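Local coordinates for protein DyP-type peroxidase (Pleurotus ostreatus PC15, PDB 6FSK) that probably uses a bound heme b to oxidise substrates with hydrogen peroxide, as a fungal dye-decolorizing peroxidase, at residues R173-H186 / R355-Q367. The protein carries 1 engineered substitution. Residues are numbered along the deposited sequence; the frame is centred on the assembly and turned at random.
Sequences RGDVRPGDVHAHEH and RRGIQFGPEVTSQ. With HEM (protoporphyrin IX containing Fe), chain C.
In this DyP-type peroxidase, the two outermost strands of the antiparallel sheet, 166-175 and 354-360, meet beside the heme pocket, and the loop after the first strand folds over the second. Segments 173-175 and 358-360 cross at 104°, with G174 against F360. D175 N donates to Q359 O (2.8 Å). A side chain on G174 would run into CG2 of I358 and the carbonyl of Q359. CD1 of I358 packs on the backbone of G174 instead.

The Q359 side chain reaches from strand 358-360 into the loop. It bends at chi2 (93°), which turns the amide into the type I turn 181-184. There Q359 NE2 donates to H182 O (2.7 Å) and to H184 O (2.9 Å). Both carbonyls are met from above their planes. OE1 lies beside CA of V176.

Further along, R177 grips E363 side-on in a salt bridge. R177 NE donates to E363 OE2 (3.0 Å) and R177 NH2 to E363 OE1 (2.7 Å), each on a syn lone pair. Both bonds are nearly straight, and the two flat groups are almost coplanar, 7° apart. CG2 of V181 lies over one face of the guanidinium, and CD of R177 sits over a face of the H186 ring. CG and CD of P178 pack on CG and the carboxylate of E363, the two chains running in opposite directions. A leucine in place of R177 would probably leave the E363 carboxylate without its cationic mate and free to turn.

On the heme side, E185 OE2 approaches the heme methyl CMB and accepts from F187 N and Q247 NE2. R355 lays its guanidinium flat over pyrrole ring D, with C3D over its centre, and NH1 and NH2 both donate to propionate oxygen O2A; NH1 also pairs with D191. The two N-H bonds of Q359 fix its amide: flipped, it would set OE1 against two carbonyl oxygens.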
loop_
_atom_site.group_PDB
_atom_site.type_symbol
_atom_site.label_atom_id
_atom_site.label_comp_id
_atom_site.label_asym_id
_atom_site.label_seq_id
_atom_site.Cartn_x
_atom_site.Cartn_y
_atom_site.Cartn_z
ATOM N N ARG A 173 -2.098 5.120 -14.960
ATOM C CA ARG A 173 -2.172 6.465 -14.438
ATOM C C ARG A 173 -3.074 6.505 -13.216
ATOM O O ARG A 173 -4.182 5.952 -13.241
ATOM C CB ARG A 173 -2.649 7.463 -15.466
ATOM C CG ARG A 173 -2.415 8.927 -15.057
ATOM C CD ARG A 173 -3.016 9.854 -16.115
ATOM N NE ARG A 173 -4.451 9.901 -15.969
ATOM C CZ ARG A 173 -5.323 10.344 -16.875
ATOM N NH1 ARG A 173 -4.913 10.885 -18.060
ATOM N NH2 ARG A 173 -6.581 10.393 -16.569
ATOM N N GLY A 174 -2.663 7.232 -12.225
ATOM C CA GLY A 174 -3.474 7.531 -11.048
ATOM C C GLY A 174 -3.819 9.029 -11.052
ATOM O O GLY A 174 -3.042 9.904 -11.532
ATOM N N ASP A 175 -4.949 9.341 -10.452
ATOM C CA ASP A 175 -5.431 10.671 -10.292
ATOM C C ASP A 175 -6.174 10.790 -8.981
ATOM O O ASP A 175 -7.045 9.940 -8.693
ATOM C CB ASP A 175 -6.422 10.959 -11.401
ATOM C CG ASP A 175 -5.751 10.943 -12.764
ATOM O OD1 ASP A 175 -5.065 11.987 -13.075
ATOM O OD2 ASP A 175 -5.921 9.956 -13.502
ATOM N N VAL A 176 -5.840 11.792 -8.192
ATOM C CA VAL A 176 -6.605 11.984 -6.961
ATOM C C VAL A 176 -8.068 12.305 -7.311
ATOM O O VAL A 176 -8.401 12.752 -8.429
ATOM C CB VAL A 176 -5.958 13.051 -6.040
ATOM C CG1 VAL A 176 -4.521 12.632 -5.655
ATOM C CG2 VAL A 176 -6.090 14.428 -6.634
ATOM N N ARG A 177 -8.944 12.119 -6.333
ATOM C CA ARG A 177 -10.374 12.348 -6.588
ATOM C C ARG A 177 -10.674 13.851 -6.526
ATOM O O ARG A 177 -9.927 14.633 -5.983
ATOM C CB ARG A 177 -11.164 11.506 -5.599
ATOM C CG ARG A 177 -11.054 10.014 -5.947
ATOM C CD ARG A 177 -11.791 9.094 -5.004
ATOM N NE ARG A 177 -13.209 9.430 -5.100
ATOM C CZ ARG A 177 -14.070 9.368 -4.100
ATOM N NH1 ARG A 177 -13.714 8.983 -2.866
ATOM N NH2 ARG A 177 -15.349 9.694 -4.317
ATOM N N PRO A 178 -11.818 14.253 -7.046
ATOM C CA PRO A 178 -12.170 15.703 -7.062
ATOM C C PRO A 178 -12.546 16.302 -5.734
ATOM O O PRO A 178 -13.102 15.627 -4.835
ATOM C CB PRO A 178 -13.369 15.738 -8.019
ATOM C CG PRO A 178 -13.847 14.376 -8.195
ATOM C CD PRO A 178 -12.738 13.435 -7.843
ATOM N N GLY A 179 -12.285 17.602 -5.593
ATOM C CA GLY A 179 -12.801 18.303 -4.448
ATOM C C GLY A 179 -12.348 17.852 -3.088
ATOM O O GLY A 179 -11.192 17.485 -2.910
ATOM N N ASP A 180 -13.279 17.883 -2.131
ATOM C CA ASP A 180 -12.942 17.713 -0.710
ATOM C C ASP A 180 -12.598 16.280 -0.363
ATOM O O ASP A 180 -11.888 16.058 0.628
ATOM C CB ASP A 180 -14.028 18.285 0.268
ATOM C CG ASP A 180 -15.502 18.078 -0.223
ATOM O OD1 ASP A 180 -15.839 17.035 -0.858
ATOM O OD2 ASP A 180 -16.336 18.994 0.029
ATOM N N VAL A 181 -12.995 15.365 -1.237
ATOM C CA VAL A 181 -12.664 13.929 -1.122
ATOM C C VAL A 181 -11.382 13.512 -1.889
ATOM O O VAL A 181 -11.130 12.322 -2.087
ATOM C CB VAL A 181 -13.832 13.018 -1.495
ATOM C CG1 VAL A 181 -15.037 13.376 -0.648
ATOM C CG2 VAL A 181 -14.209 13.027 -2.969
ATOM N N HIS A 182 -10.566 14.467 -2.340
ATOM C CA HIS A 182 -9.354 14.147 -3.018
ATOM C C HIS A 182 -8.421 13.061 -2.378
ATOM O O HIS A 182 -7.829 12.280 -3.110
ATOM C CB HIS A 182 -8.551 15.425 -3.270
ATOM C CG HIS A 182 -7.910 15.955 -2.049
ATOM N ND1 HIS A 182 -8.523 16.875 -1.235
ATOM C CD2 HIS A 182 -6.728 15.683 -1.488
ATOM C CE1 HIS A 182 -7.712 17.187 -0.248
ATOM N NE2 HIS A 182 -6.623 16.483 -0.383
ATOM N N ALA A 183 -8.338 12.969 -1.063
ATOM C CA ALA A 183 -7.511 11.965 -0.381
ATOM C C ALA A 183 -8.363 10.764 0.142
ATOM O O ALA A 183 -7.761 9.870 0.787
ATOM C CB ALA A 183 -6.752 12.571 0.786
ATOM N N HIS A 184 -9.594 10.659 -0.279
ATOM C CA HIS A 184 -10.392 9.507 0.031
ATOM C C HIS A 184 -10.294 8.482 -1.072
ATOM O O HIS A 184 -10.426 8.792 -2.238
ATOM C CB HIS A 184 -11.856 9.905 0.193
ATOM C CG HIS A 184 -12.125 10.760 1.412
ATOM N ND1 HIS A 184 -13.105 10.465 2.335
ATOM C CD2 HIS A 184 -11.603 11.941 1.778
ATOM C CE1 HIS A 184 -13.138 11.424 3.253
ATOM N NE2 HIS A 184 -12.207 12.314 2.966
ATOM N N GLU A 185 -10.045 7.233 -0.665
ATOM C CA GLU A 185 -10.065 6.118 -1.653
ATOM C C GLU A 185 -11.467 5.935 -2.195
ATOM O O GLU A 185 -12.390 6.527 -1.635
ATOM C CB GLU A 185 -9.387 4.883 -1.110
ATOM C CG GLU A 185 -10.006 4.380 0.170
ATOM C CD GLU A 185 -11.328 3.839 -0.052
ATOM O OE1 GLU A 185 -12.244 4.072 0.774
ATOM O OE2 GLU A 185 -11.561 3.066 -1.061
ATOM N N HIS A 186 -11.623 5.185 -3.284
ATOM C CA HIS A 186 -12.935 5.171 -3.989
ATOM C C HIS A 186 -14.114 4.615 -3.196
ATOM O O HIS A 186 -15.281 4.944 -3.548
ATOM C CB HIS A 186 -12.786 4.466 -5.314
ATOM C CG HIS A 186 -12.324 5.356 -6.420
ATOM N ND1 HIS A 186 -13.146 6.320 -6.954
ATOM C CD2 HIS A 186 -11.123 5.530 -7.028
ATOM C CE1 HIS A 186 -12.499 7.013 -7.885
ATOM N NE2 HIS A 186 -11.263 6.561 -7.934
ATOM N N ARG A 355 2.980 3.397 2.846
ATOM C CA ARG A 355 2.109 3.360 1.636
ATOM C C ARG A 355 2.119 4.654 0.878
ATOM O O ARG A 355 2.137 5.762 1.464
ATOM C CB ARG A 355 0.684 3.059 2.037
ATOM C CG ARG A 355 0.510 1.689 2.586
ATOM C CD ARG A 355 -0.820 1.488 3.313
ATOM N NE ARG A 355 -0.922 2.360 4.496
ATOM C CZ ARG A 355 -1.935 3.198 4.692
ATOM N NH1 ARG A 355 -2.988 3.265 3.864
ATOM N NH2 ARG A 355 -1.894 3.982 5.723
ATOM N N ARG A 356 2.145 4.565 -0.449
ATOM C CA ARG A 356 2.160 5.738 -1.322
ATOM C C ARG A 356 1.034 5.555 -2.395
ATOM O O ARG A 356 1.307 5.847 -3.565
ATOM C CB ARG A 356 3.505 5.964 -1.987
ATOM C CG ARG A 356 4.655 6.089 -1.066
ATOM C CD ARG A 356 4.636 7.390 -0.272
ATOM N NE ARG A 356 5.811 7.523 0.545
ATOM C CZ ARG A 356 5.887 8.085 1.753
ATOM N NH1 ARG A 356 4.846 8.571 2.354
ATOM N NH2 ARG A 356 7.081 8.139 2.372
ATOM N N GLY A 357 -0.141 5.106 -2.000
ATOM C CA GLY A 357 -1.255 4.879 -2.972
ATOM C C GLY A 357 -1.739 6.112 -3.649
ATOM O O GLY A 357 -1.608 7.266 -3.141
ATOM N N ILE A 358 -2.261 5.904 -4.826
ATOM C CA ILE A 358 -3.040 6.937 -5.462
ATOM C C ILE A 358 -4.240 6.226 -6.122
ATOM O O ILE A 358 -4.117 5.138 -6.678
ATOM C CB ILE A 358 -2.209 7.755 -6.527
ATOM C CG1 ILE A 358 -2.970 8.989 -7.038
ATOM C CG2 ILE A 358 -1.692 6.919 -7.680
ATOM C CD1 ILE A 358 -2.145 9.974 -7.866
ATOM N N GLN A 359 -5.344 6.934 -6.163
ATOM C CA GLN A 359 -6.524 6.429 -6.758
ATOM C C GLN A 359 -6.420 6.417 -8.291
ATOM O O GLN A 359 -5.587 7.106 -8.861
ATOM C CB GLN A 359 -7.719 7.287 -6.373
ATOM C CG GLN A 359 -7.960 7.587 -4.880
ATOM C CD GLN A 359 -7.332 8.879 -4.408
ATOM O OE1 GLN A 359 -6.242 9.218 -4.810
ATOM N NE2 GLN A 359 -8.018 9.588 -3.586
ATOM N N PHE A 360 -7.301 5.612 -8.925
ATOM C CA PHE A 360 -7.487 5.764 -10.363
ATOM C C PHE A 360 -8.942 5.666 -10.721
ATOM O O PHE A 360 -9.722 5.006 -10.008
ATOM C CB PHE A 360 -6.628 4.820 -11.193
ATOM C CG PHE A 360 -7.120 3.386 -11.167
ATOM C CD1 PHE A 360 -6.723 2.504 -10.175
ATOM C CD2 PHE A 360 -7.988 2.908 -12.164
ATOM C CE1 PHE A 360 -7.161 1.169 -10.186
ATOM C CE2 PHE A 360 -8.403 1.584 -12.160
ATOM C CZ PHE A 360 -7.972 0.728 -11.194
ATOM N N GLY A 361 -9.280 6.225 -11.908
ATOM C CA GLY A 361 -10.648 6.076 -12.385
ATOM C C GLY A 361 -11.562 7.163 -12.128
ATOM O O GLY A 361 -11.318 8.005 -11.258
ATOM N N PRO A 362 -12.682 7.194 -12.877
ATOM C CA PRO A 362 -13.702 8.203 -12.712
ATOM C C PRO A 362 -14.588 7.996 -11.469
ATOM O O PRO A 362 -14.644 6.919 -10.911
ATOM C CB PRO A 362 -14.509 8.063 -14.015
ATOM C CG PRO A 362 -14.461 6.618 -14.262
ATOM C CD PRO A 362 -13.095 6.179 -13.836
ATOM N N GLU A 363 -15.365 9.030 -11.140
ATOM C CA GLU A 363 -16.358 8.916 -10.031
ATOM C C GLU A 363 -17.475 7.961 -10.478
ATOM O O GLU A 363 -17.684 7.742 -11.716
ATOM C CB GLU A 363 -16.896 10.295 -9.718
ATOM C CG GLU A 363 -15.849 11.235 -9.128
ATOM C CD GLU A 363 -15.321 10.657 -7.838
ATOM O OE1 GLU A 363 -16.119 10.509 -6.825
ATOM O OE2 GLU A 363 -14.166 10.240 -7.782
ATOM N N VAL A 364 -18.212 7.378 -9.550
ATOM C CA VAL A 364 -19.350 6.466 -9.845
ATOM C C VAL A 364 -20.438 7.299 -10.579
ATOM O O VAL A 364 -20.732 8.390 -10.138
ATOM C CB VAL A 364 -19.873 5.882 -8.549
ATOM C CG1 VAL A 364 -21.188 5.102 -8.744
ATOM C CG2 VAL A 364 -18.754 5.007 -7.930
ATOM N N THR A 365 -20.920 6.720 -11.665
ATOM C CA THR A 365 -21.902 7.438 -12.485
ATOM C C THR A 365 -23.341 7.190 -11.989
ATOM O O THR A 365 -23.619 6.285 -11.205
ATOM C CB THR A 365 -21.892 6.975 -13.935
ATOM O OG1 THR A 365 -22.243 5.627 -13.986
ATOM C CG2 THR A 365 -20.463 7.132 -14.604
ATOM N N SER A 366 -24.249 8.090 -12.409
ATOM C CA SER A 366 -25.680 7.874 -12.051
ATOM C C SER A 366 -26.168 6.527 -12.448
ATOM O O SER A 366 -26.915 5.870 -11.696
ATOM C CB SER A 366 -26.553 8.993 -12.790
ATOM O OG SER A 366 -26.168 10.230 -12.249
ATOM N N GLN A 367 -25.766 6.002 -13.606
ATOM C CA GLN A 367 -26.255 4.708 -14.065
ATOM C C GLN A 367 -25.681 3.590 -13.166
ATOM O O GLN A 367 -26.376 2.595 -12.866
ATOM C CB GLN A 367 -25.883 4.380 -15.496
ATOM C CG GLN A 367 -26.555 3.146 -16.032
ATOM C CD GLN A 367 -28.087 3.354 -16.201
ATOM O OE1 GLN A 367 -28.505 4.328 -16.791
ATOM N NE2 GLN A 367 -28.888 2.510 -15.585
HETATM C CHA HEM C . -4.973 1.605 6.148
HETATM C CHB HEM C . -8.042 1.386 2.437
HETATM C CHC HEM C . -5.276 -2.007 0.433
HETATM C CHD HEM C . -2.351 -2.024 4.297
HETATM C C1A HEM C . -6.068 1.878 5.327
HETATM C C2A HEM C . -7.087 2.849 5.575
HETATM C C3A HEM C . -7.918 2.828 4.523
HETATM C C4A HEM C . -7.454 1.783 3.662
HETATM C CMA HEM C . -9.168 3.622 4.358
HETATM C CAA HEM C . -7.191 3.704 6.829
HETATM C CBA HEM C . -6.547 5.084 6.799
HETATM C CGA HEM C . -5.042 5.029 6.786
HETATM O O1A HEM C . -4.420 4.761 7.816
HETATM O O2A HEM C . -4.457 5.293 5.705
HETATM C C1B HEM C . -7.583 0.427 1.530
HETATM C C2B HEM C . -8.140 0.123 0.291
HETATM C C3B HEM C . -7.370 -0.810 -0.330
HETATM C C4B HEM C . -6.296 -1.095 0.632
HETATM C CMB HEM C . -9.418 0.697 -0.268
HETATM C CAB HEM C . -7.467 -1.519 -1.625
HETATM C CBB HEM C . -8.153 -1.056 -2.647
HETATM C C1C HEM C . -4.289 -2.409 1.280
HETATM C C2C HEM C . -3.338 -3.426 1.123
HETATM C C3C HEM C . -2.515 -3.474 2.211
HETATM C C4C HEM C . -2.930 -2.386 3.064
HETATM C CMC HEM C . -3.247 -4.301 -0.099
HETATM C CAC HEM C . -1.412 -4.391 2.611
HETATM C CBC HEM C . -1.318 -5.672 2.200
HETATM C C1D HEM C . -2.819 -0.967 5.083
HETATM C C2D HEM C . -2.045 -0.527 6.285
HETATM C C3D HEM C . -2.785 0.540 6.773
HETATM C C4D HEM C . -3.959 0.641 5.922
HETATM C CMD HEM C . -0.768 -1.051 6.807
HETATM C CAD HEM C . -2.524 1.358 8.033
HETATM C CBD HEM C . -3.069 0.723 9.272
HETATM C CGD HEM C . -2.678 1.493 10.510
HETATM O O1D HEM C . -3.648 1.758 11.263
HETATM O O2D HEM C . -1.541 1.893 10.655
HETATM N NA HEM C . -6.345 1.127 4.183
HETATM N NB HEM C . -6.515 -0.373 1.767
HETATM N NC HEM C . -4.095 -1.855 2.569
HETATM N ND HEM C . -3.966 -0.296 4.967
HETATM FE FE HEM C . -5.275 -0.392 3.423
HETATM O O HOH W 1 -7.349 7.816 -13.331
#